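Sulfite reductase [ferredoxin] (Mycobacterium tuberculosis, PDB 1ZJ8) catalyses the six-electron reduction of sulfite to sulfide with electrons from ferredoxin, using a siroheme and a [4Fe-4S] cluster, probably for the biosynthesis of sulfur-containing amino acids. Local coordinates at residues Arg50-Phe62 with Ile149-Leu161. Residues are numbered along the deposited sequence; the frame is centred on the assembly and turned at random.
Sequences RERIENIYAKQGF and IEVENVPEIWRRL
Arg50 lays its guanidinium flat on the indole of Trp158, a cation-pi stack that joins helix 49-60, near the N-terminus, to helix 154-162 of the first ferredoxin-like half domain. Over 50-60 and 154-161 the helix axes run roughly antiparallel, at 138°, and approach to 10.3 Å. Arg50 CZ sits 4.2 Å from the centroid of the six-membered ring of Trp158, and the two planes are only 19° apart. The two side chains run past one another head to tail, with Arg50 CG near Trp158 CZ3 and the guanidinium over CE3, CD2 and CG of the same indole. Val154 CG1 covers the other face of the indole, and Trp158 NE1 is hydrogen-bonded to Thr168 OG1. Glu54, one turn on, holds Arg50 by a salt bridge from NH1 to OE2 (3.3 Å), which probably helps hold the guanidinium over the ring.

Apolar packing continues along the helix. Ile53, its CG2 anti to the backbone N, directs that methyl to Trp158 CZ3, Val154 CG1 and Val151 CG2. Ala58 CB rests on Pro155 CG at 3.7 Å. Val151, in the 3-10 turn before helix 154-162, rests its CG1 against Tyr57 O and Gly61 CA, while CG2 meets Tyr57 CB.

Where the backbones come closest, at Ala58 and Glu152, the polar contact is a CA-H...O one: the CA-H of Glu152 is directed at Ala58 O, with CA 3.5 Å from that oxygen and an angle of 174° at the hydrogen.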
loop_
_atom_site.group_PDB
_atom_site.type_symbol
_atom_site.label_atom_id
_atom_site.label_comp_id
_atom_site.label_asym_id
_atom_site.label_seq_id
_atom_site.Cartn_x
_atom_site.Cartn_y
_atom_site.Cartn_z
ATOM N N ARG A 50 12.254 18.887 -10.667
ATOM C CA ARG A 50 12.450 18.121 -11.900
ATOM C C ARG A 50 13.482 18.764 -12.837
ATOM O O ARG A 50 14.301 18.047 -13.436
ATOM C CB ARG A 50 11.124 17.909 -12.635
ATOM C CG ARG A 50 11.039 16.588 -13.420
ATOM C CD ARG A 50 9.900 16.636 -14.444
ATOM N NE ARG A 50 9.264 15.339 -14.702
ATOM C CZ ARG A 50 9.463 14.576 -15.778
ATOM N NH1 ARG A 50 10.344 14.910 -16.719
ATOM N NH2 ARG A 50 8.793 13.436 -15.897
ATOM N N GLU A 51 13.457 20.101 -12.943
ATOM C CA GLU A 51 14.432 20.845 -13.777
ATOM C C GLU A 51 15.838 20.751 -13.169
ATOM O O GLU A 51 16.803 20.424 -13.865
ATOM C CB GLU A 51 14.035 22.326 -13.960
ATOM C CG GLU A 51 12.656 22.586 -14.624
ATOM C CD GLU A 51 12.551 22.108 -16.083
ATOM O OE1 GLU A 51 12.413 20.883 -16.307
ATOM O OE2 GLU A 51 12.571 22.964 -17.004
ATOM N N ARG A 52 15.930 21.017 -11.866
ATOM C CA ARG A 52 17.187 20.852 -11.122
ATOM C C ARG A 52 17.778 19.440 -11.205
ATOM O O ARG A 52 18.999 19.281 -11.078
ATOM C CB ARG A 52 17.020 21.240 -9.646
ATOM C CG ARG A 52 17.189 22.715 -9.381
ATOM C CD ARG A 52 16.956 23.014 -7.924
ATOM N NE ARG A 52 15.547 22.865 -7.552
ATOM C CZ ARG A 52 15.070 23.056 -6.322
ATOM N NH1 ARG A 52 15.885 23.405 -5.336
ATOM N NH2 ARG A 52 13.772 22.907 -6.068
ATOM N N ILE A 53 16.930 18.424 -11.395
ATOM C CA ILE A 53 17.412 17.049 -11.594
ATOM C C ILE A 53 18.044 16.960 -12.978
ATOM O O ILE A 53 19.179 16.507 -13.120
ATOM C CB ILE A 53 16.277 15.980 -11.520
ATOM C CG1 ILE A 53 15.515 16.029 -10.185
ATOM C CG2 ILE A 53 16.830 14.584 -11.752
ATOM C CD1 ILE A 53 16.244 15.449 -8.996
ATOM N N GLU A 54 17.304 17.404 -13.991
ATOM C CA GLU A 54 17.754 17.267 -15.381
ATOM C C GLU A 54 18.886 18.226 -15.730
ATOM O O GLU A 54 19.721 17.895 -16.576
ATOM C CB GLU A 54 16.618 17.498 -16.370
ATOM C CG GLU A 54 15.461 16.529 -16.257
ATOM C CD GLU A 54 14.154 17.174 -16.664
ATOM O OE1 GLU A 54 14.086 18.421 -16.624
ATOM O OE2 GLU A 54 13.201 16.444 -17.014
ATOM N N ASN A 55 18.897 19.409 -15.103
ATOM C CA ASN A 55 19.951 20.415 -15.335
ATOM C C ASN A 55 21.203 20.140 -14.506
ATOM O O ASN A 55 22.274 19.877 -15.052
ATOM C CB ASN A 55 19.453 21.830 -14.998
ATOM C CG ASN A 55 18.399 22.345 -15.971
ATOM O OD1 ASN A 55 18.182 21.782 -17.062
ATOM N ND2 ASN A 55 17.739 23.439 -15.582
ATOM N N ILE A 56 21.042 20.191 -13.186
ATOM C CA ILE A 56 22.158 20.077 -12.235
ATOM C C ILE A 56 22.484 18.618 -11.865
ATOM O O ILE A 56 23.441 18.021 -12.394
ATOM C CB ILE A 56 21.867 20.877 -10.894
ATOM C CG1 ILE A 56 21.448 22.337 -11.177
ATOM C CG2 ILE A 56 23.066 20.804 -9.940
ATOM C CD1 ILE A 56 22.395 23.111 -12.094
ATOM N N TYR A 57 21.647 18.051 -10.995
ATOM C CA TYR A 57 21.997 16.870 -10.209
ATOM C C TYR A 57 22.337 15.623 -11.033
ATOM O O TYR A 57 23.273 14.899 -10.690
ATOM C CB TYR A 57 20.874 16.546 -9.209
ATOM C CG TYR A 57 20.514 17.675 -8.237
ATOM C CD1 TYR A 57 21.504 18.421 -7.586
ATOM C CD2 TYR A 57 19.176 17.974 -7.944
ATOM C CE1 TYR A 57 21.169 19.457 -6.688
ATOM C CE2 TYR A 57 18.831 19.001 -7.044
ATOM C CZ TYR A 57 19.835 19.733 -6.415
ATOM O OH TYR A 57 19.511 20.737 -5.522
ATOM N N ALA A 58 21.608 15.380 -12.119
ATOM C CA ALA A 58 21.849 14.201 -12.953
ATOM C C ALA A 58 23.236 14.195 -13.598
ATOM O O ALA A 58 23.633 13.192 -14.198
ATOM C CB ALA A 58 20.773 14.088 -14.033
ATOM N N LYS A 59 23.961 15.315 -13.498
ATOM C CA LYS A 59 25.320 15.416 -14.047
ATOM C C LYS A 59 26.394 15.377 -12.967
ATOM O O LYS A 59 27.353 14.621 -13.080
ATOM C CB LYS A 59 25.476 16.674 -14.897
ATOM C CG LYS A 59 25.030 16.490 -16.343
ATOM C CD LYS A 59 23.508 16.429 -16.469
ATOM C CE LYS A 59 23.034 17.025 -17.789
ATOM N NZ LYS A 59 23.202 18.512 -17.814
ATOM N N GLN A 60 26.243 16.197 -11.932
ATOM C CA GLN A 60 27.218 16.207 -10.824
ATOM C C GLN A 60 27.165 14.975 -9.902
ATOM O O GLN A 60 28.167 14.641 -9.257
ATOM C CB GLN A 60 27.058 17.446 -9.934
ATOM C CG GLN A 60 27.963 18.619 -10.268
ATOM C CD GLN A 60 27.323 19.550 -11.251
ATOM O OE1 GLN A 60 26.742 20.564 -10.867
ATOM N NE2 GLN A 60 27.394 19.199 -12.531
ATOM N N GLY A 61 25.997 14.339 -9.800
ATOM C CA GLY A 61 25.828 13.168 -8.936
ATOM C C GLY A 61 25.277 13.505 -7.561
ATOM O O GLY A 61 24.810 14.622 -7.319
ATOM N N PHE A 62 25.346 12.529 -6.657
ATOM C CA PHE A 62 24.674 12.598 -5.346
ATOM C C PHE A 62 25.125 13.801 -4.506
ATOM O O PHE A 62 24.324 14.383 -3.765
ATOM C CB PHE A 62 24.922 11.292 -4.563
ATOM C CG PHE A 62 24.123 11.159 -3.274
ATOM C CD1 PHE A 62 24.564 11.746 -2.087
ATOM C CD2 PHE A 62 22.955 10.402 -3.237
ATOM C CE1 PHE A 62 23.830 11.601 -0.887
ATOM C CE2 PHE A 62 22.222 10.254 -2.042
ATOM C CZ PHE A 62 22.662 10.850 -0.870
ATOM N N ILE A 149 19.141 2.831 -7.397
ATOM C CA ILE A 149 19.076 3.782 -8.496
ATOM C C ILE A 149 19.991 4.978 -8.221
ATOM O O ILE A 149 20.090 5.457 -7.084
ATOM C CB ILE A 149 17.610 4.160 -8.841
ATOM C CG1 ILE A 149 17.166 3.309 -10.034
ATOM C CG2 ILE A 149 17.449 5.648 -9.179
ATOM C CD1 ILE A 149 15.748 3.452 -10.382
ATOM N N GLU A 150 20.679 5.423 -9.277
ATOM C CA GLU A 150 21.614 6.540 -9.196
ATOM C C GLU A 150 21.024 7.715 -9.994
ATOM O O GLU A 150 20.595 7.535 -11.165
ATOM C CB GLU A 150 22.999 6.161 -9.746
ATOM C CG GLU A 150 23.441 4.714 -9.564
ATOM C CD GLU A 150 24.943 4.512 -9.867
ATOM O OE1 GLU A 150 25.786 5.154 -9.194
ATOM O OE2 GLU A 150 25.295 3.705 -10.769
ATOM N N VAL A 151 21.020 8.903 -9.369
ATOM C CA VAL A 151 20.481 10.129 -9.986
ATOM C C VAL A 151 20.904 10.271 -11.472
ATOM O O VAL A 151 20.075 10.581 -12.344
ATOM C CB VAL A 151 20.857 11.431 -9.152
ATOM C CG1 VAL A 151 22.341 11.770 -9.245
ATOM C CG2 VAL A 151 20.020 12.649 -9.599
ATOM N N GLU A 152 22.172 9.985 -11.756
ATOM C CA GLU A 152 22.679 9.984 -13.125
ATOM C C GLU A 152 21.608 9.518 -14.106
ATOM O O GLU A 152 21.471 10.104 -15.166
ATOM C CB GLU A 152 23.920 9.082 -13.271
ATOM C CG GLU A 152 25.171 9.536 -12.500
ATOM C CD GLU A 152 25.117 9.198 -10.998
ATOM O OE1 GLU A 152 25.216 8.005 -10.644
ATOM O OE2 GLU A 152 24.991 10.128 -10.167
ATOM N N ASN A 153 20.838 8.482 -13.742
ATOM C CA ASN A 153 19.926 7.798 -14.692
ATOM C C ASN A 153 18.463 8.278 -14.742
ATOM O O ASN A 153 17.702 7.870 -15.647
ATOM C CB ASN A 153 19.918 6.302 -14.398
ATOM C CG ASN A 153 21.296 5.711 -14.397
ATOM O OD1 ASN A 153 21.844 5.395 -15.447
ATOM N ND2 ASN A 153 21.864 5.547 -13.205
ATOM N N VAL A 154 18.081 9.150 -13.805
ATOM C CA VAL A 154 16.658 9.472 -13.586
ATOM C C VAL A 154 15.928 10.142 -14.755
ATOM O O VAL A 154 14.741 9.889 -14.964
ATOM C CB VAL A 154 16.458 10.307 -12.325
ATOM C CG1 VAL A 154 15.001 10.744 -12.187
ATOM C CG2 VAL A 154 16.863 9.508 -11.102
ATOM N N PRO A 155 16.617 11.002 -15.513
ATOM C CA PRO A 155 15.943 11.572 -16.692
ATOM C C PRO A 155 15.679 10.525 -17.767
ATOM O O PRO A 155 14.605 10.522 -18.376
ATOM C CB PRO A 155 16.949 12.618 -17.215
ATOM C CG PRO A 155 18.028 12.744 -16.164
ATOM C CD PRO A 155 18.007 11.486 -15.366
ATOM N N GLU A 156 16.668 9.657 -17.992
ATOM C CA GLU A 156 16.564 8.568 -18.983
ATOM C C GLU A 156 15.348 7.690 -18.667
ATOM O O GLU A 156 14.560 7.349 -19.553
ATOM C CB GLU A 156 17.839 7.697 -18.991
ATOM C CG GLU A 156 18.365 7.306 -20.383
ATOM C CD GLU A 156 17.580 6.185 -21.067
ATOM O OE1 GLU A 156 16.337 6.287 -21.131
ATOM O OE2 GLU A 156 18.209 5.223 -21.578
ATOM N N ILE A 157 15.200 7.338 -17.393
ATOM C CA ILE A 157 14.079 6.526 -16.960
ATOM C C ILE A 157 12.765 7.247 -17.272
ATOM O O ILE A 157 11.896 6.682 -17.959
ATOM C CB ILE A 157 14.195 6.170 -15.455
ATOM C CG1 ILE A 157 15.387 5.215 -15.250
ATOM C CG2 ILE A 157 12.891 5.555 -14.947
ATOM C CD1 ILE A 157 15.827 5.042 -13.821
ATOM N N TRP A 158 12.645 8.496 -16.802
ATOM C CA TRP A 158 11.421 9.303 -16.987
ATOM C C TRP A 158 10.966 9.334 -18.437
ATOM O O TRP A 158 9.775 9.375 -18.747
ATOM C CB TRP A 158 11.639 10.738 -16.505
ATOM C CG TRP A 158 11.473 10.925 -15.010
ATOM C CD1 TRP A 158 10.744 10.137 -14.143
ATOM C CD2 TRP A 158 11.996 11.998 -14.223
ATOM N NE1 TRP A 158 10.807 10.647 -12.870
ATOM C CE2 TRP A 158 11.568 11.789 -12.888
ATOM C CE3 TRP A 158 12.785 13.116 -14.513
ATOM C CZ2 TRP A 158 11.912 12.659 -11.846
ATOM C CZ3 TRP A 158 13.125 13.972 -13.485
ATOM C CH2 TRP A 158 12.691 13.741 -12.167
ATOM N N ARG A 159 11.945 9.297 -19.318
ATOM C CA ARG A 159 11.711 9.364 -20.729
ATOM C C ARG A 159 11.128 8.037 -21.275
ATOM O O ARG A 159 10.172 8.057 -22.064
ATOM C CB ARG A 159 13.036 9.751 -21.390
ATOM C CG ARG A 159 12.916 10.680 -22.589
ATOM C CD ARG A 159 13.398 10.003 -23.860
ATOM N NE ARG A 159 14.707 9.359 -23.664
ATOM C CZ ARG A 159 14.974 8.055 -23.839
ATOM N NH1 ARG A 159 14.026 7.195 -24.252
ATOM N NH2 ARG A 159 16.217 7.607 -23.618
ATOM N N ARG A 160 11.681 6.897 -20.843
ATOM C CA ARG A 160 11.129 5.573 -21.220
ATOM C C ARG A 160 9.772 5.296 -20.559
ATOM O O ARG A 160 8.889 4.686 -21.164
ATOM C CB ARG A 160 12.076 4.431 -20.840
ATOM C CG ARG A 160 13.473 4.555 -21.390
ATOM C CD ARG A 160 14.108 3.196 -21.649
ATOM N NE ARG A 160 15.530 3.200 -21.304
ATOM C CZ ARG A 160 16.389 2.205 -21.555
ATOM N NH1 ARG A 160 15.997 1.093 -22.169
ATOM N NH2 ARG A 160 17.656 2.320 -21.181
ATOM N N LEU A 161 9.631 5.720 -19.304
ATOM C CA LEU A 161 8.377 5.585 -18.570
ATOM C C LEU A 161 7.263 6.381 -19.217
ATOM O O LEU A 161 6.148 5.877 -19.384
ATOM C CB LEU A 161 8.536 6.118 -17.159
ATOM C CG LEU A 161 9.363 5.274 -16.217
ATOM C CD1 LEU A 161 9.467 6.033 -14.907
ATOM C CD2 LEU A 161 8.746 3.891 -16.015
#